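Local coordinates for protein fusolin (Unidentified entomopoxvirus, PDB 4YN2) that forms the virulence-enhancing protein crystals known as viral spindles and, through its lytic polysaccharide monooxygenase-type domain, probably acts on chitin, at residues L170-T175 / T196-I201; Y147-T152 / A206-R211; T118-S123 / I228-N233. One frame throughout, in Å; residues are numbered along the deposited sequence.

In the fold
The three contacts lie along one β-sandwich, the core of the lytic polysaccharide monooxygenase-type domain. Contacts 2 and 3 are strand pairings inside the mixed sheet: 147-152 with 206-211, and 118-123 with 228-233. Contact 1 packs that sheet, through 170-175, against 196-201 of the antiparallel sheet. Along the chain contact 1 is nested within contact 2, and that within contact 3, so the outermost pairing closes over both others. The centres of contacts 1 and 2 are about 8 Å apart, and the centre of contact 3 is about 17 Å from each centre. Contacts 1 and 2 share the N173-linked glycan; through neighbouring strands 206-214 and 220-231 contact 3 ties distant chain parts into the sheet that grips it.

Contact 1. Residues L170-T175 / T196-I201; sequences LIYNDT and TVPIPI. With NAG (2-acetamido-2-deoxy-beta-D-glucopyranose), chain B; EDO (1,2-ethanediol), chain D.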
loop_
_atom_site.group_PDB
_atom_site.type_symbol
_atom_site.label_atom_id
_atom_site.label_comp_id
_atom_site.label_asym_id
_atom_site.label_seq_id
_atom_site.Cartn_x
_atom_site.Cartn_y
_atom_site.Cartn_z
ATOM N N LEU A 170 15.012 -3.882 3.610
ATOM C CA LEU A 170 15.178 -2.585 4.269
ATOM C C LEU A 170 15.838 -1.613 3.301
ATOM O O LEU A 170 16.876 -1.949 2.740
ATOM C CB LEU A 170 16.020 -2.729 5.544
ATOM C CG LEU A 170 16.307 -1.439 6.347
ATOM C CD1 LEU A 170 15.085 -0.956 7.082
ATOM C CD2 LEU A 170 17.396 -1.690 7.343
ATOM N N ILE A 171 15.229 -0.437 3.063
ATOM C CA ILE A 171 15.813 0.581 2.169
ATOM C C ILE A 171 16.118 1.891 2.907
ATOM O O ILE A 171 16.769 2.754 2.329
ATOM C CB ILE A 171 14.911 0.843 0.929
ATOM C CG1 ILE A 171 13.502 1.362 1.317
ATOM C CG2 ILE A 171 14.822 -0.440 0.088
ATOM C CD1 ILE A 171 12.696 1.936 0.171
ATOM N N TYR A 172 15.651 2.065 4.154
ATOM C CA TYR A 172 15.870 3.317 4.863
ATOM C C TYR A 172 15.812 3.126 6.361
ATOM O O TYR A 172 14.977 2.378 6.856
ATOM C CB TYR A 172 14.813 4.326 4.445
ATOM C CG TYR A 172 15.038 5.737 4.928
ATOM C CD1 TYR A 172 15.872 6.606 4.235
ATOM C CD2 TYR A 172 14.345 6.236 6.025
ATOM C CE1 TYR A 172 16.029 7.931 4.632
ATOM C CE2 TYR A 172 14.533 7.543 6.466
ATOM C CZ TYR A 172 15.345 8.403 5.743
ATOM O OH TYR A 172 15.472 9.711 6.159
ATOM N N ASN A 173 16.719 3.774 7.063
ATOM C CA ASN A 173 16.781 3.745 8.503
ATOM C C ASN A 173 17.382 5.058 8.995
ATOM O O ASN A 173 18.572 5.307 8.786
ATOM C CB ASN A 173 17.571 2.550 8.982
ATOM C CG ASN A 173 17.465 2.349 10.455
ATOM O OD1 ASN A 173 16.697 3.024 11.146
ATOM N ND2 ASN A 173 18.243 1.431 10.976
ATOM N N ASP A 174 16.562 5.911 9.626
ATOM C CA ASP A 174 17.045 7.232 10.036
ATOM C C ASP A 174 16.143 7.896 11.054
ATOM O O ASP A 174 14.992 7.505 11.199
ATOM C CB ASP A 174 17.099 8.142 8.777
ATOM C CG ASP A 174 18.016 9.358 8.863
ATOM O OD1 ASP A 174 18.934 9.343 9.686
ATOM O OD2 ASP A 174 17.848 10.287 8.040
ATOM N N THR A 175 16.672 8.919 11.742
ATOM C CA THR A 175 15.889 9.852 12.556
ATOM C C THR A 175 15.454 10.906 11.562
ATOM O O THR A 175 16.232 11.257 10.681
ATOM C CB THR A 175 16.662 10.426 13.728
ATOM O OG1 THR A 175 17.897 10.942 13.252
ATOM C CG2 THR A 175 16.872 9.421 14.820
ATOM N N THR A 196 13.168 12.205 2.751
ATOM C CA THR A 196 13.472 11.819 1.375
ATOM C C THR A 196 14.057 10.425 1.365
ATOM O O THR A 196 15.139 10.209 1.895
ATOM C CB THR A 196 14.392 12.843 0.720
ATOM O OG1 THR A 196 13.723 14.095 0.767
ATOM C CG2 THR A 196 14.683 12.511 -0.733
ATOM N N VAL A 197 13.328 9.488 0.764
ATOM C CA VAL A 197 13.706 8.089 0.690
ATOM C C VAL A 197 13.909 7.702 -0.767
ATOM O O VAL A 197 13.025 7.965 -1.595
ATOM C CB VAL A 197 12.622 7.201 1.354
ATOM C CG1 VAL A 197 13.041 5.729 1.349
ATOM C CG2 VAL A 197 12.351 7.666 2.784
ATOM N N PRO A 198 15.030 7.026 -1.091
ATOM C CA PRO A 198 15.204 6.526 -2.457
ATOM C C PRO A 198 14.410 5.235 -2.609
ATOM O O PRO A 198 14.777 4.209 -2.050
ATOM C CB PRO A 198 16.720 6.325 -2.578
ATOM C CG PRO A 198 17.209 6.154 -1.204
ATOM C CD PRO A 198 16.161 6.624 -0.230
ATOM N N ILE A 199 13.298 5.304 -3.324
ATOM C CA ILE A 199 12.410 4.170 -3.526
ATOM C C ILE A 199 12.880 3.370 -4.747
ATOM O O ILE A 199 12.842 3.915 -5.845
ATOM C CB ILE A 199 10.946 4.650 -3.703
ATOM C CG1 ILE A 199 10.473 5.585 -2.555
ATOM C CG2 ILE A 199 10.003 3.469 -3.853
ATOM C CD1 ILE A 199 10.468 5.017 -1.205
ATOM N N PRO A 200 13.244 2.073 -4.610
ATOM C CA PRO A 200 13.594 1.284 -5.804
ATOM C C PRO A 200 12.397 1.155 -6.735
ATOM O O PRO A 200 11.276 0.934 -6.261
ATOM C CB PRO A 200 13.994 -0.082 -5.227
ATOM C CG PRO A 200 14.272 0.164 -3.784
ATOM C CD PRO A 200 13.324 1.245 -3.391
ATOM N N ILE A 201 12.618 1.328 -8.048
ATOM C CA ILE A 201 11.530 1.247 -9.013
ATOM C C ILE A 201 11.148 -0.213 -9.221
ATOM O O ILE A 201 11.956 -1.117 -9.038
ATOM C CB ILE A 201 11.878 1.939 -10.366
ATOM C CG1 ILE A 201 12.421 3.360 -10.172
ATOM C CG2 ILE A 201 10.673 1.990 -11.294
ATOM C CD1 ILE A 201 11.713 4.216 -9.240
HETATM C C1 NAG B . 18.261 1.152 12.378
HETATM C C2 NAG B . 18.558 -0.319 12.660
HETATM C C3 NAG B . 18.579 -0.522 14.174
HETATM C C4 NAG B . 19.545 0.458 14.834
HETATM C C5 NAG B . 19.253 1.891 14.401
HETATM C C6 NAG B . 20.256 2.900 14.922
HETATM C C7 NAG B . 17.851 -2.232 11.271
HETATM C C8 NAG B . 16.680 -2.936 10.659
HETATM N N2 NAG B . 17.558 -1.178 12.049
HETATM O O3 NAG B . 19.012 -1.854 14.415
HETATM O O4 NAG B . 19.419 0.398 16.248
HETATM O O5 NAG B . 19.274 1.962 12.970
HETATM O O6 NAG B . 21.594 2.526 14.652
HETATM O O7 NAG B . 19.003 -2.614 11.092
HETATM C C1 EDO D . 13.761 16.163 4.100
HETATM O O1 EDO D . 13.013 15.433 3.120
HETATM C C2 EDO D . 14.473 15.200 5.085
HETATM O O2 EDO D . 14.912 14.016 4.413
HETATM O O HOH W 1 16.418 11.304 4.015
#
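Side chains packed between the sheets at one edge of the β-sandwich make this contact: strand 168-174 of the mixed sheet lies across from strand 191-200 of the antiparallel sheet, the chains running oppositely (171°) with the axes of the two short segments 7.1 Å apart at their closest. A classic β bulge opposite V149 of the neighbouring strand lies here, and I171 and Y172 both start out toward 196-201. I171 takes the crowded first torsion, CG1 between the backbone N and the carbonyl carbon (chi1 61°), and meets P200 tip to tip, its CD1 3.7 Å from P200 CD. I171 CD1 also touches I199 CD1 at 4.0 Å and reaches V197 CG1. V197 forks against Y172: its CG1 lies 3.8 Å from Y172 CB, while its CG2 sits over the centre of the ring, 3.9 Å from the Y172 centroid and 8° off the normal, a CH-π contact. At the far end of that ring a water bridges the strands, 2.8 Å from Y172 OH and donating to T196 O at 2.7 Å. It also donates to an ethanediol, probably from the crystallisation liquor, which T196 holds through N and OG1. N173, bearing the NAG on ND2, takes no part in the packing. The join is thus mainly apolar between the strands, with solvent linking the phenol hydroxyl to the T196 carbonyl at its rim.

Contact 2. Residues Y147-T152 / A206-R211; sequences YEVYIT and AVLYVR. With NAG (2-acetamido-2-deoxy-beta-D-glucopyranose), chain B.
I151 and L208 cross obliquely at the apolar centre, L208 CD2 resting 3.8 Å from I151 CG1 and equally close to the CD1 beyond it. One pair further along the same face, V149 and V210 stand side by side, V149 CG1 4.2 Å from V210 CG2. On the opposite face of the two strands Y150 and Y209 meet through their CB atoms, and Y209 O lies in the plane of the Y150 ring at its edge. The backbones between are an antiparallel pair at 161°: E148-R211 and Y150-Y209 are hydrogen-bonded pairs, V149-V210 and I151-L208 the non-hydrogen-bonded ones between and beyond them. At one end T152 N reaches V207 O, but the return bond goes to a side chain, V207 N donating to T152 OG1 at 3.0 Å, with OG1 held in the crowded position between T152 N and its carbonyl carbon.

The other end is charged. E148 and R211 run alongside each other, and R211 NH1 meets E148 OE1 at 2.9 Å in a salt bridge. NH1 stands out of the carboxylate plane, OE1 in the guanidinium plane at its edge; the planes are 70° apart. Y150 OH donates to the same E148 OE1 at 2.6 Å from the carboxylate's other side, gripping it between two donors. E148 OE2 takes the amide of the glycan, NAG N2 standing 2.7 Å away, and a water. Such a set of donors should keep the carboxylate ionised. E148 and Y150 line the pocket of the N173 glycan: this charged end grips the sugar's acetamido group, with Y150 OH positioning E148. R211 NH2 is held in turn by Q213 and Y76. Strands 168-174 and 220-231 flank this pair in the sheet, while F195, I199 and P200 of strand 191-200 pack against V149, I151 and L208.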
loop_
_atom_site.group_PDB
_atom_site.type_symbol
_atom_site.label_atom_id
_atom_site.label_comp_id
_atom_site.label_asym_id
_atom_site.label_seq_id
_atom_site.Cartn_x
_atom_site.Cartn_y
_atom_site.Cartn_z
ATOM N N TYR A 147 12.733 6.023 12.033
ATOM C CA TYR A 147 11.925 5.453 10.973
ATOM C C TYR A 147 12.687 4.430 10.175
ATOM O O TYR A 147 13.817 4.690 9.795
ATOM C CB TYR A 147 11.475 6.561 10.010
ATOM C CG TYR A 147 10.344 7.399 10.544
ATOM C CD1 TYR A 147 10.587 8.479 11.381
ATOM C CD2 TYR A 147 9.025 7.103 10.228
ATOM C CE1 TYR A 147 9.547 9.262 11.869
ATOM C CE2 TYR A 147 7.976 7.869 10.722
ATOM C CZ TYR A 147 8.237 8.941 11.552
ATOM O OH TYR A 147 7.201 9.704 12.017
ATOM N N GLU A 148 12.056 3.290 9.891
ATOM C CA GLU A 148 12.572 2.298 8.968
ATOM C C GLU A 148 11.583 2.187 7.856
ATOM O O GLU A 148 10.375 2.216 8.118
ATOM C CB GLU A 148 12.790 0.930 9.621
ATOM C CG GLU A 148 13.861 0.912 10.694
ATOM C CD GLU A 148 13.920 -0.390 11.461
ATOM O OE1 GLU A 148 12.987 -1.212 11.320
ATOM O OE2 GLU A 148 14.902 -0.597 12.206
ATOM N N VAL A 149 12.065 2.077 6.621
ATOM C CA VAL A 149 11.212 1.854 5.468
ATOM C C VAL A 149 11.705 0.608 4.785
ATOM O O VAL A 149 12.905 0.478 4.533
ATOM C CB VAL A 149 11.144 3.040 4.481
ATOM C CG1 VAL A 149 10.087 2.786 3.416
ATOM C CG2 VAL A 149 10.851 4.344 5.212
ATOM N N TYR A 150 10.784 -0.315 4.514
ATOM C CA TYR A 150 11.047 -1.539 3.773
ATOM C C TYR A 150 10.248 -1.489 2.523
ATOM O O TYR A 150 9.255 -0.775 2.476
ATOM C CB TYR A 150 10.669 -2.807 4.558
ATOM C CG TYR A 150 11.299 -2.933 5.921
ATOM C CD1 TYR A 150 10.838 -2.181 6.997
ATOM C CD2 TYR A 150 12.362 -3.805 6.143
ATOM C CE1 TYR A 150 11.414 -2.293 8.258
ATOM C CE2 TYR A 150 12.965 -3.904 7.399
ATOM C CZ TYR A 150 12.495 -3.133 8.450
ATOM O OH TYR A 150 13.083 -3.232 9.685
ATOM N N ILE A 151 10.650 -2.249 1.524
ATOM C CA ILE A 151 9.902 -2.392 0.290
ATOM C C ILE A 151 9.817 -3.870 -0.006
ATOM O O ILE A 151 10.759 -4.621 0.263
ATOM C CB ILE A 151 10.482 -1.584 -0.909
ATOM C CG1 ILE A 151 9.501 -1.611 -2.099
ATOM C CG2 ILE A 151 11.882 -2.086 -1.326
ATOM C CD1 ILE A 151 9.810 -0.611 -3.197
ATOM N N THR A 152 8.706 -4.288 -0.588
ATOM C CA THR A 152 8.563 -5.664 -0.984
ATOM C C THR A 152 9.614 -6.014 -2.037
ATOM O O THR A 152 10.016 -5.165 -2.835
ATOM C CB THR A 152 7.168 -5.929 -1.512
ATOM O OG1 THR A 152 6.764 -4.834 -2.335
ATOM C CG2 THR A 152 6.160 -6.168 -0.395
ATOM N N ALA A 206 3.867 -2.495 -5.690
ATOM C CA ALA A 206 4.673 -2.858 -4.535
ATOM C C ALA A 206 4.049 -2.322 -3.268
ATOM O O ALA A 206 3.087 -1.554 -3.309
ATOM C CB ALA A 206 6.079 -2.290 -4.700
ATOM N N VAL A 207 4.630 -2.698 -2.138
ATOM C CA VAL A 207 4.211 -2.212 -0.838
ATOM C C VAL A 207 5.410 -1.677 -0.095
ATOM O O VAL A 207 6.397 -2.396 0.055
ATOM C CB VAL A 207 3.508 -3.308 0.014
ATOM C CG1 VAL A 207 3.176 -2.790 1.418
ATOM C CG2 VAL A 207 2.251 -3.812 -0.671
ATOM N N LEU A 208 5.311 -0.449 0.428
ATOM C CA LEU A 208 6.304 0.088 1.355
ATOM C C LEU A 208 5.805 -0.219 2.741
ATOM O O LEU A 208 4.608 -0.086 2.996
ATOM C CB LEU A 208 6.514 1.591 1.212
ATOM C CG LEU A 208 6.959 2.113 -0.123
ATOM C CD1 LEU A 208 6.876 3.627 -0.128
ATOM C CD2 LEU A 208 8.369 1.651 -0.448
ATOM N N TYR A 209 6.674 -0.699 3.614
ATOM C CA TYR A 209 6.328 -0.974 5.000
ATOM C C TYR A 209 7.094 0.028 5.815
ATOM O O TYR A 209 8.326 -0.003 5.813
ATOM C CB TYR A 209 6.664 -2.408 5.386
ATOM C CG TYR A 209 6.076 -2.858 6.707
ATOM C CD1 TYR A 209 4.712 -2.757 6.950
ATOM C CD2 TYR A 209 6.848 -3.549 7.633
ATOM C CE1 TYR A 209 4.139 -3.287 8.093
ATOM C CE2 TYR A 209 6.282 -4.085 8.787
ATOM C CZ TYR A 209 4.929 -3.943 9.018
ATOM O OH TYR A 209 4.383 -4.484 10.155
ATOM N N VAL A 210 6.385 0.980 6.413
ATOM C CA VAL A 210 6.987 2.062 7.187
ATOM C C VAL A 210 6.806 1.767 8.651
ATOM O O VAL A 210 5.689 1.523 9.099
ATOM C CB VAL A 210 6.378 3.442 6.814
ATOM C CG1 VAL A 210 7.054 4.560 7.600
ATOM C CG2 VAL A 210 6.475 3.706 5.312
ATOM N N ARG A 211 7.893 1.811 9.394
ATOM C CA ARG A 211 7.905 1.558 10.822
ATOM C C ARG A 211 8.406 2.787 11.543
ATOM O O ARG A 211 9.521 3.226 11.276
ATOM C CB ARG A 211 8.792 0.363 11.133
ATOM C CG ARG A 211 8.956 0.057 12.609
ATOM C CD ARG A 211 10.015 -0.998 12.797
ATOM N NE ARG A 211 10.180 -1.321 14.208
ATOM C CZ ARG A 211 11.263 -1.855 14.759
ATOM N NH1 ARG A 211 12.321 -2.151 14.016
ATOM N NH2 ARG A 211 11.294 -2.106 16.064
HETATM C C1 NAG B . 18.261 1.152 12.378
HETATM C C2 NAG B . 18.558 -0.319 12.660
HETATM C C3 NAG B . 18.579 -0.522 14.174
HETATM C C4 NAG B . 19.545 0.458 14.834
HETATM C C5 NAG B . 19.253 1.891 14.401
HETATM C C6 NAG B . 20.256 2.900 14.922
HETATM C C7 NAG B . 17.851 -2.232 11.271
HETATM C C8 NAG B . 16.680 -2.936 10.659
HETATM N N2 NAG B . 17.558 -1.178 12.049
HETATM O O3 NAG B . 19.012 -1.854 14.415
HETATM O O4 NAG B . 19.419 0.398 16.248
HETATM O O5 NAG B . 19.274 1.962 12.970
HETATM O O6 NAG B . 21.594 2.526 14.652
HETATM O O7 NAG B . 19.003 -2.614 11.092
HETATM O O HOH W 2 15.123 -1.670 14.652
#

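Contact 3. Residues T118-S123 / I228-N233; sequences TVIPLS and INFDYN
D231 O has one firm bond and one from solvent: L122 N donates to it at 3.0 Å, nearly straight (168°) and in the carbonyl plane, and a water donates to D231 O at 2.7 Å. That water also reaches L122 O but, with more acceptors nearby than protons to give, may not serve both carbonyls at once. L122 O takes a further bond from N233 ND2 at 3.1 Å, from well above the carbonyl plane. Upstream the pairing is regular. I120 N gives to N229 O at 2.8 Å, I120 O receives D231 N, and T118 O receives N229 N, so I120 is bonded to the residues before and after F230, its partner. This is the signature of parallel strands, and it sews the short strand 118-121 onto the long strand 220-231 of the mixed sheet of the E-set-type sandwich. N229 folds its amide back along its own strand, OD1 accepting F230 N.

Both branches of L122 meet aromatic rings. Its CD2 sits over one face of Y232, 3.7 Å from the ring centroid and offset toward the rim, a CH-π contact; its CD1 lies near the plane of F230 at the ring edge, 3.8 Å from F230 CB. I120 CD1 crosses to I228 CB, and I120 continues onto V130 and L132 of the facing sheet. On the other face V119 CG1 lies across D231, 3.8 Å from D231 CB.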
loop_
_atom_site.group_PDB
_atom_site.type_symbol
_atom_site.label_atom_id
_atom_site.label_comp_id
_atom_site.label_asym_id
_atom_site.label_seq_id
_atom_site.Cartn_x
_atom_site.Cartn_y
_atom_site.Cartn_z
ATOM N N THR A 118 -0.798 4.313 -4.722
ATOM C CA THR A 118 -0.433 5.663 -5.129
ATOM C C THR A 118 0.464 5.443 -6.340
ATOM O O THR A 118 1.468 4.738 -6.216
ATOM C CB THR A 118 0.238 6.448 -4.028
ATOM O OG1 THR A 118 -0.729 6.727 -3.026
ATOM C CG2 THR A 118 0.822 7.772 -4.540
ATOM N N VAL A 119 0.098 5.987 -7.502
ATOM C CA VAL A 119 0.869 5.781 -8.725
ATOM C C VAL A 119 1.900 6.897 -8.880
ATOM O O VAL A 119 1.537 8.050 -9.068
ATOM C CB VAL A 119 -0.069 5.669 -9.945
ATOM C CG1 VAL A 119 0.723 5.446 -11.224
ATOM C CG2 VAL A 119 -1.075 4.548 -9.742
ATOM N N ILE A 120 3.183 6.540 -8.805
ATOM C CA ILE A 120 4.294 7.474 -8.897
ATOM C C ILE A 120 4.784 7.572 -10.348
ATOM O O ILE A 120 5.293 6.584 -10.873
ATOM C CB ILE A 120 5.452 7.023 -7.963
ATOM C CG1 ILE A 120 4.968 6.875 -6.504
ATOM C CG2 ILE A 120 6.615 8.016 -8.042
ATOM C CD1 ILE A 120 5.857 5.976 -5.668
ATOM N N PRO A 121 4.737 8.752 -10.987
ATOM C CA PRO A 121 5.268 8.849 -12.353
ATOM C C PRO A 121 6.793 8.885 -12.385
ATOM O O PRO A 121 7.428 9.517 -11.538
ATOM C CB PRO A 121 4.681 10.167 -12.858
ATOM C CG PRO A 121 4.578 11.000 -11.635
ATOM C CD PRO A 121 4.182 10.045 -10.538
ATOM N N LEU A 122 7.378 8.189 -13.360
ATOM C CA LEU A 122 8.827 8.218 -13.572
ATOM C C LEU A 122 9.170 9.425 -14.445
ATOM O O LEU A 122 8.471 9.685 -15.427
ATOM C CB LEU A 122 9.336 6.927 -14.245
ATOM C CG LEU A 122 9.882 5.875 -13.296
ATOM C CD1 LEU A 122 8.839 5.432 -12.323
ATOM C CD2 LEU A 122 10.423 4.701 -14.056
ATOM N N SER A 123 10.258 10.128 -14.117
ATOM C CA SER A 123 10.754 11.240 -14.924
ATOM C C SER A 123 11.482 10.659 -16.140
ATOM O O SER A 123 11.297 11.122 -17.265
ATOM C CB SER A 123 11.686 12.126 -14.102
ATOM O OG SER A 123 11.931 13.356 -14.767
ATOM N N ILE A 228 2.036 1.197 -3.506
ATOM C CA ILE A 228 2.609 2.058 -4.540
ATOM C C ILE A 228 2.760 1.323 -5.868
ATOM O O ILE A 228 2.873 0.095 -5.912
ATOM C CB ILE A 228 3.972 2.663 -4.100
ATOM C CG1 ILE A 228 5.063 1.577 -3.887
ATOM C CG2 ILE A 228 3.797 3.524 -2.858
ATOM C CD1 ILE A 228 6.481 2.109 -3.855
ATOM N N ASN A 229 2.741 2.093 -6.950
ATOM C CA ASN A 229 2.998 1.593 -8.291
ATOM C C ASN A 229 3.740 2.681 -9.053
ATOM O O ASN A 229 3.794 3.824 -8.600
ATOM C CB ASN A 229 1.722 1.147 -9.019
ATOM C CG ASN A 229 1.952 0.085 -10.073
ATOM O OD1 ASN A 229 3.087 -0.223 -10.460
ATOM N ND2 ASN A 229 0.875 -0.475 -10.594
ATOM N N PHE A 230 4.353 2.311 -10.165
ATOM C CA PHE A 230 5.167 3.204 -10.970
ATOM C C PHE A 230 4.591 3.350 -12.371
ATOM O O PHE A 230 4.243 2.353 -13.000
ATOM C CB PHE A 230 6.581 2.646 -11.029
ATOM C CG PHE A 230 7.188 2.478 -9.658
ATOM C CD1 PHE A 230 7.900 3.511 -9.067
ATOM C CD2 PHE A 230 6.923 1.347 -8.900
ATOM C CE1 PHE A 230 8.431 3.368 -7.785
ATOM C CE2 PHE A 230 7.433 1.220 -7.606
ATOM C CZ PHE A 230 8.190 2.225 -7.067
ATOM N N ASP A 231 4.471 4.594 -12.840
ATOM C CA ASP A 231 3.963 4.911 -14.171
ATOM C C ASP A 231 5.150 5.156 -15.094
ATOM O O ASP A 231 5.828 6.178 -14.969
ATOM C CB ASP A 231 3.044 6.153 -14.127
ATOM C CG ASP A 231 1.932 6.170 -15.160
ATOM O OD1 ASP A 231 2.047 5.444 -16.167
ATOM O OD2 ASP A 231 0.986 6.971 -15.000
ATOM N N TYR A 232 5.451 4.188 -15.949
ATOM C CA TYR A 232 6.540 4.319 -16.917
ATOM C C TYR A 232 6.122 5.224 -18.067
ATOM O O TYR A 232 4.940 5.346 -18.361
ATOM C CB TYR A 232 6.965 2.948 -17.460
ATOM C CG TYR A 232 7.977 2.280 -16.569
ATOM C CD1 TYR A 232 7.595 1.700 -15.366
ATOM C CD2 TYR A 232 9.330 2.330 -16.865
ATOM C CE1 TYR A 232 8.533 1.136 -14.507
ATOM C CE2 TYR A 232 10.277 1.775 -16.014
ATOM C CZ TYR A 232 9.876 1.193 -14.825
ATOM O OH TYR A 232 10.797 0.587 -14.004
ATOM N N ASN A 233 7.098 5.850 -18.715
ATOM C CA ASN A 233 6.848 6.689 -19.886
ATOM C C ASN A 233 6.710 5.800 -21.120
ATOM O O ASN A 233 7.488 4.859 -21.270
ATOM C CB ASN A 233 7.997 7.672 -20.080
ATOM C CG ASN A 233 8.193 8.579 -18.895
ATOM O OD1 ASN A 233 7.376 9.463 -18.631
ATOM N ND2 ASN A 233 9.230 8.331 -18.109
HETATM O O HOH W 3 5.818 8.408 -16.479
#